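Local coordinates for protein SxtG (Microseira wollei, PDB 6U1R) that transfers an amidino group in the saxitoxin biosynthetic pathway, as a cyanobacterial member of the amidinotransferase family, at the interface of chains A and B. Residues are numbered along the deposited sequence; one frame, centred on the assembly and turned at random. Chains: chain A/B, SxtG.

Contact 1: the interface of chains A and B. Residues chain A 212, 237, 240-241, 244; chain B 171, 175, 177.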
ATOM      1  N   PRO A 212      11.586  -0.399   1.944  1.00 12.86           N
ATOM      2  CA  PRO A 212      11.298   0.792   1.120  1.00 12.94           C
ATOM      3  C   PRO A 212      10.487   1.833   1.881  1.00 12.97           C
ATOM      4  O   PRO A 212       9.390   1.532   2.358  1.00 12.10           O
ATOM      5  CB  PRO A 212      10.494   0.224  -0.056  1.00 14.09           C
ATOM      6  CG  PRO A 212      10.721  -1.235  -0.063  1.00 15.31           C
ATOM      7  CD  PRO A 212      11.082  -1.643   1.332  1.00 14.00           C
ATOM      8  N   LEU A 237      15.901   2.149  -1.377  1.00 12.56           N
ATOM      9  CA  LEU A 237      14.869   1.153  -1.686  1.00 14.30           C
ATOM     10  C   LEU A 237      13.554   1.828  -2.071  1.00 14.07           C
ATOM     11  O   LEU A 237      12.825   1.341  -2.946  1.00 15.29           O
ATOM     12  CB  LEU A 237      14.633   0.218  -0.493  1.00 13.66           C
ATOM     13  CG  LEU A 237      15.588  -0.963  -0.248  1.00 16.02           C
ATOM     14  CD1 LEU A 237      15.074  -1.795   0.941  1.00 15.34           C
ATOM     15  CD2 LEU A 237      15.741  -1.829  -1.481  1.00 18.35           C
ATOM     16  N   GLU A 240      13.973   3.154  -5.541  1.00 14.25           N
ATOM     17  CA  GLU A 240      13.963   1.998  -6.439  0.55 15.50           C
ATOM     18  C   GLU A 240      12.551   1.461  -6.626  1.00 16.12           C
ATOM     19  O   GLU A 240      12.157   1.066  -7.740  1.00 14.50           O
ATOM     20  CB  GLU A 240      14.881   0.888  -5.895  0.55 16.64           C
ATOM     21  CG  GLU A 240      15.101  -0.278  -6.872  0.55 18.11           C
ATOM     22  CD  GLU A 240      15.853  -1.480  -6.288  0.55 20.32           C
ATOM     23  OE1 GLU A 240      16.114  -1.535  -5.061  0.55 18.50           O
ATOM     24  OE2 GLU A 240      16.178  -2.392  -7.078  0.55 21.19           O
ATOM     25  N   TRP A 241      11.760   1.454  -5.545  1.00 14.43           N
ATOM     26  CA  TRP A 241      10.377   1.013  -5.643  1.00 14.53           C
ATOM     27  C   TRP A 241       9.594   1.916  -6.586  1.00 14.60           C
ATOM     28  O   TRP A 241       8.849   1.436  -7.457  1.00 14.23           O
ATOM     29  CB  TRP A 241       9.698   0.969  -4.260  1.00 14.10           C
ATOM     30  CG  TRP A 241       8.333   0.380  -4.392  1.00 14.60           C
ATOM     31  CD1 TRP A 241       7.993  -0.942  -4.241  1.00 13.61           C
ATOM     32  CD2 TRP A 241       7.122   1.067  -4.768  1.00 14.00           C
ATOM     33  NE1 TRP A 241       6.649  -1.117  -4.511  1.00 15.33           N
ATOM     34  CE2 TRP A 241       6.094   0.098  -4.834  1.00 14.99           C
ATOM     35  CE3 TRP A 241       6.812   2.408  -5.054  1.00 12.90           C
ATOM     36  CZ2 TRP A 241       4.774   0.432  -5.172  1.00 14.98           C
ATOM     37  CZ3 TRP A 241       5.505   2.733  -5.397  1.00 13.70           C
ATOM     38  CH2 TRP A 241       4.503   1.746  -5.451  1.00 13.61           C
ATOM     39  N   ARG A 244      10.582   1.394 -10.233  1.00 15.79           N
ATOM     40  CA  ARG A 244      10.028   0.179 -10.826  1.00 17.24           C
ATOM     41  C   ARG A 244       8.536   0.325 -11.085  1.00 17.66           C
ATOM     42  O   ARG A 244       8.035  -0.109 -12.127  1.00 19.35           O
ATOM     43  CB  ARG A 244      10.269  -1.036  -9.945  1.00 18.26           C
ATOM     44  CG  ARG A 244       9.616  -2.287 -10.592  1.00 20.62           C
ATOM     45  CD  ARG A 244      10.236  -3.577 -10.185  1.00 20.85           C
ATOM     46  NE  ARG A 244      11.693  -3.546 -10.296  1.00 22.71           N
ATOM     47  CZ  ARG A 244      12.510  -4.205  -9.486  1.00 23.74           C
ATOM     48  NH1 ARG A 244      12.020  -4.958  -8.504  1.00 20.60           N
ATOM     49  NH2 ARG A 244      13.828  -4.104  -9.653  1.00 26.86           N
TER
ATOM     50  N   PHE B 171      11.701  -8.591  -4.586  1.00 16.17           N
ATOM     51  CA  PHE B 171      11.808  -7.246  -5.146  1.00 16.50           C
ATOM     52  C   PHE B 171      13.250  -6.932  -5.549  1.00 18.11           C
ATOM     53  O   PHE B 171      13.505  -6.380  -6.629  1.00 17.48           O
ATOM     54  CB  PHE B 171      11.292  -6.227  -4.125  1.00 16.63           C
ATOM     55  CG  PHE B 171      11.479  -4.800  -4.568  1.00 16.20           C
ATOM     56  CD1 PHE B 171      10.618  -4.238  -5.486  1.00 16.06           C
ATOM     57  CD2 PHE B 171      12.534  -4.038  -4.073  1.00 18.97           C
ATOM     58  CE1 PHE B 171      10.794  -2.946  -5.931  1.00 19.49           C
ATOM     59  CE2 PHE B 171      12.705  -2.737  -4.498  1.00 21.74           C
ATOM     60  CZ  PHE B 171      11.832  -2.192  -5.435  1.00 18.30           C
ATOM     61  N   ALA B 175      11.181  -8.403  -8.967  1.00 16.84           N
ATOM     62  CA  ALA B 175       9.737  -8.569  -8.941  1.00 17.09           C
ATOM     63  C   ALA B 175       9.045  -7.233  -8.732  1.00 17.99           C
ATOM     64  O   ALA B 175       9.579  -6.325  -8.088  1.00 15.47           O
ATOM     65  CB  ALA B 175       9.347  -9.530  -7.827  1.00 15.63           C
ATOM     66  N   TRP B 177       5.950  -5.313  -6.890  1.00 16.66           N
ATOM     67  CA  TRP B 177       5.416  -5.521  -5.546  1.00 15.34           C
ATOM     68  C   TRP B 177       4.516  -4.335  -5.207  1.00 16.58           C
ATOM     69  O   TRP B 177       5.004  -3.219  -5.026  1.00 16.21           O
ATOM     70  CB  TRP B 177       6.580  -5.676  -4.562  1.00 14.41           C
ATOM     71  CG  TRP B 177       6.224  -5.816  -3.122  1.00 13.86           C
ATOM     72  CD1 TRP B 177       5.059  -6.250  -2.602  1.00 14.09           C
ATOM     73  CD2 TRP B 177       7.074  -5.496  -2.014  1.00 14.39           C
ATOM     74  NE1 TRP B 177       5.119  -6.243  -1.221  1.00 14.88           N
ATOM     75  CE2 TRP B 177       6.347  -5.764  -0.839  1.00 14.45           C
ATOM     76  CE3 TRP B 177       8.383  -5.000  -1.910  1.00 14.48           C
ATOM     77  CZ2 TRP B 177       6.874  -5.547   0.425  1.00 14.70           C
ATOM     78  CZ3 TRP B 177       8.910  -4.787  -0.659  1.00 14.17           C
ATOM     79  CH2 TRP B 177       8.162  -5.060   0.499  1.00 14.74           C
TER
HETATM   80  O   HOH W   1      15.940  -5.039  -8.091  1.00 29.57           O
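A two-fold homodimer interface, possibly the biological one, joins the two SxtG copies here by setting B:Phe171 against the helix that carries A:Glu240, A:Trp241 and A:Arg244. The phenyl ring inserts tip first, its CZ lying 3.5 Å from CA of A:Trp241. B:Phe171 has CG anti to the backbone N (chi1 175°), which sends the ring away from its own helix and onto the partner's. The side chain of A:Glu240 runs past the CE2 side in the opposite direction, its carboxylate turned 61° from the ring, while the side chain of A:Trp241 crosses that of B:Phe171 at about a right angle.

A:Arg244 curls round the same phenylalanine, its chain bent at chi3 (-49°). Its NH1 stands over the ring face, 3.8 Å from the centroid, a cation-pi contact. The same nitrogen gives a nearly straight bond to the backbone O of B:Phe171 (2.8 Å), lying on a lone pair in the carbonyl plane, and a more bent one to O of B:Ala175 (2.8 Å), which it meets from above that carbonyl's plane. Water 1 links NH2 of A:Arg244 with OE2 of A:Glu240 and O of B:Phe171, tying the two charged groups together. Farther along, the indole NE1 of A:Trp241 points almost along the C=O axis of B:Trp177, 2.7 Å from its O.

Helix 236-245 of chain A thus packs against the end of helix 164-172 and the start of strand 176-179 in chain B.

Contact 2: the interface of chains A and B. Residues chain A 180-183, 211; chain B 148, 164, 177, 179.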
ATOM      1  N   ALA A 180       2.145   1.889  -2.114  1.00 13.76           N
ATOM      2  CA  ALA A 180       3.359   1.138  -1.864  1.00 13.40           C
ATOM      3  C   ALA A 180       3.090   0.223  -0.670  1.00 13.86           C
ATOM      4  O   ALA A 180       2.269   0.557   0.190  1.00 13.79           O
ATOM      5  CB  ALA A 180       4.526   2.063  -1.553  1.00 14.62           C
ATOM      6  N   PRO A 181       3.746  -0.932  -0.590  1.00 13.55           N
ATOM      7  CA  PRO A 181       3.549  -1.789   0.590  1.00 14.17           C
ATOM      8  C   PRO A 181       3.788  -1.008   1.877  1.00 13.76           C
ATOM      9  O   PRO A 181       4.741  -0.230   1.995  1.00 14.19           O
ATOM     10  CB  PRO A 181       4.569  -2.919   0.384  1.00 15.64           C
ATOM     11  CG  PRO A 181       4.763  -2.968  -1.153  1.00 17.40           C
ATOM     12  CD  PRO A 181       4.688  -1.530  -1.563  1.00 15.13           C
ATOM     13  N   LYS A 182       2.880  -1.174   2.842  1.00 14.44           N
ATOM     14  CA  LYS A 182       2.951  -0.378   4.057  1.00 15.84           C
ATOM     15  C   LYS A 182       4.149  -0.850   4.873  1.00 14.70           C
ATOM     16  O   LYS A 182       4.227  -2.043   5.187  1.00 15.53           O
ATOM     17  CB  LYS A 182       1.657  -0.501   4.884  1.00 18.35           C
ATOM     18  CG  LYS A 182       1.539   0.580   5.938  1.00 20.58           C
ATOM     19  CD  LYS A 182       0.099   0.809   6.343  1.00 23.59           C
ATOM     20  CE  LYS A 182      -0.079   2.180   6.927  1.00 20.42           C
ATOM     21  NZ  LYS A 182       0.077   3.240   5.901  1.00 21.59           N
ATOM     22  N   PRO A 183       5.094   0.018   5.226  1.00 13.42           N
ATOM     23  CA  PRO A 183       6.322  -0.462   5.876  1.00 13.73           C
ATOM     24  C   PRO A 183       6.060  -0.913   7.303  1.00 13.58           C
ATOM     25  O   PRO A 183       5.114  -0.484   7.964  1.00 14.09           O
ATOM     26  CB  PRO A 183       7.254   0.759   5.829  1.00 12.93           C
ATOM     27  CG  PRO A 183       6.318   1.946   5.809  1.00 13.08           C
ATOM     28  CD  PRO A 183       5.154   1.470   4.953  1.00 12.90           C
ATOM     29  N   GLU A 211      13.933  -1.401   4.558  1.00 13.69           N
ATOM     30  CA  GLU A 211      12.731  -1.591   3.758  1.00 13.82           C
ATOM     31  C   GLU A 211      12.428  -0.317   2.980  1.00 13.00           C
ATOM     32  O   GLU A 211      12.933   0.757   3.318  1.00 12.79           O
ATOM     33  CB  GLU A 211      11.536  -1.975   4.633  1.00 14.60           C
ATOM     34  CG  GLU A 211      11.023  -0.821   5.457  1.00 14.59           C
ATOM     35  CD  GLU A 211      10.036  -1.265   6.508  1.00 13.69           C
ATOM     36  OE1 GLU A 211       9.285  -2.249   6.278  1.00 13.87           O
ATOM     37  OE2 GLU A 211      10.038  -0.614   7.567  1.00 14.24           O
TER
ATOM     38  N   GLU B 148      -0.418  -7.150  -2.446  1.00 13.79           N
ATOM     39  CA  GLU B 148      -0.906  -7.343  -1.084  1.00 12.55           C
ATOM     40  C   GLU B 148      -2.385  -6.962  -1.021  1.00 14.23           C
ATOM     41  O   GLU B 148      -2.761  -5.825  -1.328  1.00 13.73           O
ATOM     42  CB  GLU B 148      -0.090  -6.543  -0.062  1.00 13.30           C
ATOM     43  CG  GLU B 148       1.424  -6.816  -0.131  1.00 13.43           C
ATOM     44  CD  GLU B 148       2.203  -6.373   1.105  1.00 14.27           C
ATOM     45  OE1 GLU B 148       1.628  -5.798   2.063  1.00 15.48           O
ATOM     46  OE2 GLU B 148       3.426  -6.614   1.110  1.00 16.32           O
ATOM     47  N   ARG B 164       7.634 -10.518   4.850  1.00 14.83           N
ATOM     48  CA  ARG B 164       8.297  -9.348   4.296  1.00 14.44           C
ATOM     49  C   ARG B 164       9.760  -9.611   3.948  1.00 15.55           C
ATOM     50  O   ARG B 164      10.276  -8.997   3.014  1.00 14.89           O
ATOM     51  CB  ARG B 164       8.150  -8.165   5.251  1.00 13.79           C
ATOM     52  CG  ARG B 164       6.768  -7.481   5.126  1.00 15.95           C
ATOM     53  CD  ARG B 164       6.574  -6.791   3.752  1.00 17.00           C
ATOM     54  NE  ARG B 164       5.218  -6.232   3.562  1.00 15.89           N
ATOM     55  CZ  ARG B 164       4.869  -5.022   3.995  1.00 16.24           C
ATOM     56  NH1 ARG B 164       5.746  -4.292   4.675  1.00 17.96           N
ATOM     57  NH2 ARG B 164       3.644  -4.551   3.796  1.00 16.26           N
ATOM     58  N   TRP B 177       5.950  -5.313  -6.890  1.00 16.66           N
ATOM     59  CA  TRP B 177       5.416  -5.521  -5.546  1.00 15.34           C
ATOM     60  C   TRP B 177       4.516  -4.335  -5.207  1.00 16.58           C
ATOM     61  O   TRP B 177       5.004  -3.219  -5.026  1.00 16.21           O
ATOM     62  CB  TRP B 177       6.580  -5.676  -4.562  1.00 14.41           C
ATOM     63  CG  TRP B 177       6.224  -5.816  -3.122  1.00 13.86           C
ATOM     64  CD1 TRP B 177       5.059  -6.250  -2.602  1.00 14.09           C
ATOM     65  CD2 TRP B 177       7.074  -5.496  -2.014  1.00 14.39           C
ATOM     66  NE1 TRP B 177       5.119  -6.243  -1.221  1.00 14.88           N
ATOM     67  CE2 TRP B 177       6.347  -5.764  -0.839  1.00 14.45           C
ATOM     68  CE3 TRP B 177       8.383  -5.000  -1.910  1.00 14.48           C
ATOM     69  CZ2 TRP B 177       6.874  -5.547   0.425  1.00 14.70           C
ATOM     70  CZ3 TRP B 177       8.910  -4.787  -0.659  1.00 14.17           C
ATOM     71  CH2 TRP B 177       8.162  -5.060   0.499  1.00 14.74           C
ATOM     72  N   ALA B 179       0.611  -2.832  -3.321  1.00 14.38           N
ATOM     73  CA  ALA B 179      -0.441  -3.023  -2.327  1.00 14.35           C
ATOM     74  C   ALA B 179      -1.714  -2.324  -2.786  1.00 15.21           C
ATOM     75  O   ALA B 179      -1.668  -1.190  -3.287  1.00 15.16           O
ATOM     76  CB  ALA B 179      -0.032  -2.495  -0.948  1.00 14.20           C
TER
HETATM   77  O   HOH W   2       0.891  -3.232   2.708  1.00 19.21           O
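A:Pro181 lies across the indole of B:Trp177, a proline-on-tryptophan CH-pi contact between two copies of an amidinotransferase-family enzyme. The pyrrolidine CG sits over the five-membered ring, 3.3 Å from its centroid, and CB reaches toward the CZ2 side of the benzo ring. One indole face is therefore taken by the proline, while, two residues further along the strand from B:Trp177, CB of B:Ala179 meets CA of A:Pro181 at 4.0 Å.

Next along the same loop, the backbone carbonyl of A:Lys182 receives the guanidinium of B:Arg164 end-on. NH1 (2.8 Å) and NH2 (2.9 Å) both donate to A:Lys182 O, which lies in the guanidinium plane. Both nitrogens approach from one face of the carbonyl, so the fork grips a backbone oxygen without relying on the lysine side chain. A turn at chi2 (-67°) bends B:Arg164 toward this loop, and CB of A:Pro181 lies over one guanidinium face, toward its rim.

B:Glu148 is the second-shell clamp. Its OE1 uses the syn lone pair to take NH2 of B:Arg164 at 2.9 Å, a salt bridge that should help fix the guanidinium's rotation. Its OE2 accepts the indole NE1 of B:Trp177 (2.9 Å) on the anti side, out of the carboxylate plane, holding the tryptophan edge. Water 2 joins this OE1 to the backbone N of A:Lys182, 2.9 Å from the water. The carboxylate of A:Glu211 may add some electrostatic attraction for B:Arg164.

Contact 1 and contact 2 are neighbouring patches of one interface, their C-alpha centres about 9 Å apart. B:Trp177 belongs to both: its backbone oxygen and the CZ3 corner of its indole serve contact 1, whereas an indole face and NE1 serve contact 2. Helix 164-172 of chain B also spans the pair, with B:Arg164 at its start and B:Phe171 near its end, and adjacent A:Glu211 and A:Pro212 divide between them. Two-fold symmetry repeats both patches with the chains exchanged. Their centres lie about 14 and 13 Å from A:Asp215, a predicted active-site residue, so dimer packing could help support the surrounding scaffold, though the structure alone does not show such coupling.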